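Local coordinates for putative NADPH-dependent oxidoreductase (Desulfitobacterium hafniense DCB-2, PDB 3DB2), which is a putative oxidoreductase that probably uses NADP(H), bound by its Rossmann-fold domain, to reduce or oxidise a substrate not yet identified, at residues Val147-Val153 against Lys227-Gly232. Coordinates in Å, arbitrary orientation, origin at the centre of the assembly. Residue numbers count along the deposited sequence, not the author numbering.
Sequences VSSIEAV and KQAYLG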
ATOM      1  N   VAL C 147      -8.379 -12.846   6.581  1.00 17.07           N
ATOM      2  CA  VAL C 147      -7.556 -11.850   5.902  1.00 12.88           C
ATOM      3  C   VAL C 147      -7.687 -11.916   4.392  1.00 13.97           C
ATOM      4  O   VAL C 147      -7.623 -12.978   3.773  1.00 13.81           O
ATOM      5  CB  VAL C 147      -6.057 -12.039   6.185  1.00 15.58           C
ATOM      6  CG1 VAL C 147      -5.282 -11.008   5.321  1.00 13.59           C
ATOM      7  CG2 VAL C 147      -5.769 -11.905   7.658  1.00 19.49           C
ATOM      8  N   SER C 148      -7.837 -10.754   3.776  1.00 14.99           N
ATOM      9  CA  SER C 148      -7.904 -10.607   2.327  1.00 15.22           C
ATOM     10  C   SER C 148      -6.537 -10.146   1.797  1.00 16.98           C
ATOM     11  O   SER C 148      -5.940 -10.801   0.952  1.00 17.42           O
ATOM     12  CB  SER C 148      -8.950  -9.591   1.854  1.00 18.35           C
ATOM     13  OG  SER C 148      -9.052  -8.438   2.681  1.00 19.51           O
ATOM     14  N   SER C 149      -6.092  -9.023   2.352  1.00 15.49           N
ATOM     15  CA  SER C 149      -4.837  -8.419   1.893  1.00 14.66           C
ATOM     16  C   SER C 149      -4.064  -7.785   3.060  1.00 17.15           C
ATOM     17  O   SER C 149      -4.588  -7.503   4.128  1.00 15.11           O
ATOM     18  CB  SER C 149      -5.105  -7.376   0.822  1.00 15.60           C
ATOM     19  OG  SER C 149      -5.822  -6.261   1.289  1.00 20.61           O
ATOM     20  N   ILE C 150      -2.770  -7.543   2.791  1.00 12.92           N
ATOM     21  CA  ILE C 150      -1.881  -6.874   3.721  1.00  9.70           C
ATOM     22  C   ILE C 150      -1.071  -5.832   2.946  1.00 11.34           C
ATOM     23  O   ILE C 150      -0.734  -6.057   1.800  1.00 11.73           O
ATOM     24  CB  ILE C 150      -0.942  -7.841   4.452  1.00 14.39           C
ATOM     25  CG1 ILE C 150      -1.674  -8.764   5.421  1.00 13.48           C
ATOM     26  CG2 ILE C 150       0.192  -7.084   5.155  1.00 15.80           C
ATOM     27  CD1 ILE C 150      -0.753  -9.836   5.973  1.00 19.17           C
ATOM     28  N   GLU C 151      -0.786  -4.692   3.596  1.00 14.03           N
ATOM     29  CA  GLU C 151       0.099  -3.696   3.012  1.00 14.00           C
ATOM     30  C   GLU C 151       1.259  -3.445   3.985  1.00 12.86           C
ATOM     31  O   GLU C 151       0.957  -3.117   5.123  1.00 14.64           O
ATOM     32  CB  GLU C 151      -0.607  -2.362   2.751  1.00 13.10           C
ATOM     33  CG  GLU C 151      -1.840  -2.551   1.891  1.00 16.98           C
ATOM     34  CD  GLU C 151      -2.864  -1.448   2.133  1.00 19.83           C
ATOM     35  OE1 GLU C 151      -2.761  -0.692   3.123  1.00 17.60           O
ATOM     36  OE2 GLU C 151      -3.810  -1.399   1.311  1.00 21.51           O
ATOM     37  N   ALA C 152       2.471  -3.641   3.533  1.00 15.32           N
ATOM     38  CA  ALA C 152       3.661  -3.522   4.368  1.00 14.47           C
ATOM     39  C   ALA C 152       4.557  -2.444   3.768  1.00 14.64           C
ATOM     40  O   ALA C 152       4.612  -2.340   2.534  1.00 14.95           O
ATOM     41  CB  ALA C 152       4.405  -4.840   4.450  1.00 16.09           C
ATOM     42  N   VAL C 153       5.214  -1.649   4.600  1.00 11.16           N
ATOM     43  CA  VAL C 153       6.081  -0.601   4.067  1.00 14.38           C
ATOM     44  C   VAL C 153       7.358  -0.574   4.905  1.00 14.27           C
ATOM     45  O   VAL C 153       7.258  -0.688   6.121  1.00 14.90           O
ATOM     46  CB  VAL C 153       5.436   0.789   4.122  1.00 17.25           C
ATOM     47  CG1 VAL C 153       6.397   1.896   3.704  1.00 26.77           C
ATOM     48  CG2 VAL C 153       4.186   0.816   3.246  1.00 18.33           C
ATOM     49  N   LYS C 227      -4.452 -15.245  -1.000  1.00 15.71           N
ATOM     50  CA  LYS C 227      -4.425 -13.965  -0.279  1.00 13.86           C
ATOM     51  C   LYS C 227      -3.429 -13.065  -0.989  1.00 17.19           C
ATOM     52  O   LYS C 227      -2.634 -13.585  -1.789  1.00 15.29           O
ATOM     53  CB  LYS C 227      -4.084 -14.195   1.173  1.00 15.51           C
ATOM     54  CG  LYS C 227      -5.094 -15.015   1.959  1.00 21.53           C
ATOM     55  CD  LYS C 227      -4.816 -14.824   3.456  1.00 21.83           C
ATOM     56  CE  LYS C 227      -5.868 -15.540   4.288  1.00 22.53           C
ATOM     57  NZ  LYS C 227      -5.842 -16.997   4.016  1.00 24.73           N
ATOM     58  N   GLN C 228      -3.459 -11.760  -0.714  1.00 15.14           N
ATOM     59  CA  GLN C 228      -2.611 -10.847  -1.467  1.00 12.91           C
ATOM     60  C   GLN C 228      -1.857  -9.878  -0.565  1.00 12.45           C
ATOM     61  O   GLN C 228      -2.318  -9.627   0.548  1.00 14.43           O
ATOM     62  CB  GLN C 228      -3.449 -10.005  -2.413  1.00 16.26           C
ATOM     63  CG  GLN C 228      -4.105 -10.805  -3.508  1.00 22.41           C
ATOM     64  CD  GLN C 228      -4.928 -10.014  -4.491  1.00 27.92           C
ATOM     65  OE1 GLN C 228      -6.003 -10.472  -4.909  1.00 20.46           O
ATOM     66  NE2 GLN C 228      -4.433  -8.850  -4.906  1.00 20.12           N
ATOM     67  N   ALA C 229      -0.740  -9.357  -1.049  1.00 11.59           N
ATOM     68  CA  ALA C 229      -0.042  -8.317  -0.288  1.00 11.61           C
ATOM     69  C   ALA C 229       0.649  -7.323  -1.235  1.00 15.09           C
ATOM     70  O   ALA C 229       0.963  -7.647  -2.373  1.00 13.44           O
ATOM     71  CB  ALA C 229       0.952  -8.894   0.687  1.00 13.73           C
ATOM     72  N   TYR C 230       0.839  -6.129  -0.690  1.00 14.93           N
ATOM     73  CA  TYR C 230       1.607  -5.018  -1.208  1.00 13.59           C
ATOM     74  C   TYR C 230       2.832  -4.796  -0.322  1.00 13.31           C
ATOM     75  O   TYR C 230       2.662  -4.811   0.902  1.00 11.75           O
ATOM     76  CB  TYR C 230       0.745  -3.751  -1.234  1.00 15.00           C
ATOM     77  CG  TYR C 230       1.572  -2.493  -1.312  1.00 11.28           C
ATOM     78  CD1 TYR C 230       2.246  -2.163  -2.489  1.00 14.07           C
ATOM     79  CD2 TYR C 230       1.686  -1.649  -0.215  1.00 13.32           C
ATOM     80  CE1 TYR C 230       3.002  -1.006  -2.536  1.00 15.16           C
ATOM     81  CE2 TYR C 230       2.450  -0.489  -0.265  1.00 14.66           C
ATOM     82  CZ  TYR C 230       3.098  -0.192  -1.442  1.00 15.64           C
ATOM     83  OH  TYR C 230       3.873   0.946  -1.557  1.00 17.41           O
ATOM     84  N   LEU C 231       3.996  -4.597  -0.943  1.00 13.02           N
ATOM     85  CA  LEU C 231       5.181  -4.191  -0.202  1.00 14.20           C
ATOM     86  C   LEU C 231       5.803  -2.962  -0.856  1.00 11.44           C
ATOM     87  O   LEU C 231       6.191  -3.046  -2.014  1.00 12.21           O
ATOM     88  CB  LEU C 231       6.186  -5.330  -0.144  1.00 18.56           C
ATOM     89  CG  LEU C 231       7.572  -4.974   0.411  1.00 18.36           C
ATOM     90  CD1 LEU C 231       7.483  -4.475   1.842  1.00 21.29           C
ATOM     91  CD2 LEU C 231       8.471  -6.190   0.351  1.00 20.20           C
ATOM     92  N   GLY C 232       5.905  -1.864  -0.134  1.00 13.68           N
ATOM     93  CA  GLY C 232       6.598  -0.667  -0.598  1.00 11.29           C
ATOM     94  C   GLY C 232       7.930  -0.570   0.116  1.00 13.24           C
ATOM     95  O   GLY C 232       7.988  -0.722   1.332  1.00 14.05           O
TER
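Tyr230 lays its ring alongside the neighbouring strand: Glu151 CB meets the ring edge, 3.8 Å from Tyr230 CD2, and Val153 CG2 sits 4.1 Å from Tyr230 CE2. Gly232 leaves room for the phenol, since a CB there would run into Tyr230 OH. Behind this, 147-153 and 228-232 run parallel, their axes at 8°, Ser149 beside Gln228 and Val153 beside Gly232. The hydrogen bonds pass back and forth as parallel strands require: Gln228 N to Ser148 O (3.1 Å), Ile150 N to Gln228 O (3.1 Å), Tyr230 N to Ile150 O (2.9 Å), Ala152 N to Tyr230 O (2.9 Å), Gly232 N to Ala152 O (3.0 Å). This is the parallel pair inside the otherwise antiparallel sheet of the GFO/IDH/MocA C-terminal domain. On the face carrying Ile150, Ala152, Ala229 and Leu231, Ala152 CB lies 4.1 Å from Leu231 CD1, and helix 183-194 covers Ile150 and Leu231. The other face turns to the second subunit: Glu151 OE2 hydrogen-bonds Tyr230 OH of that subunit, and Tyr230 OH its Glu151 OE2, while Glu151 OE1 is held by Tyr246 and Asn244 of its own chain. The helix-side face is thus mainly apolar, while the other adds buried polar bonds, with some packing, across the dimer.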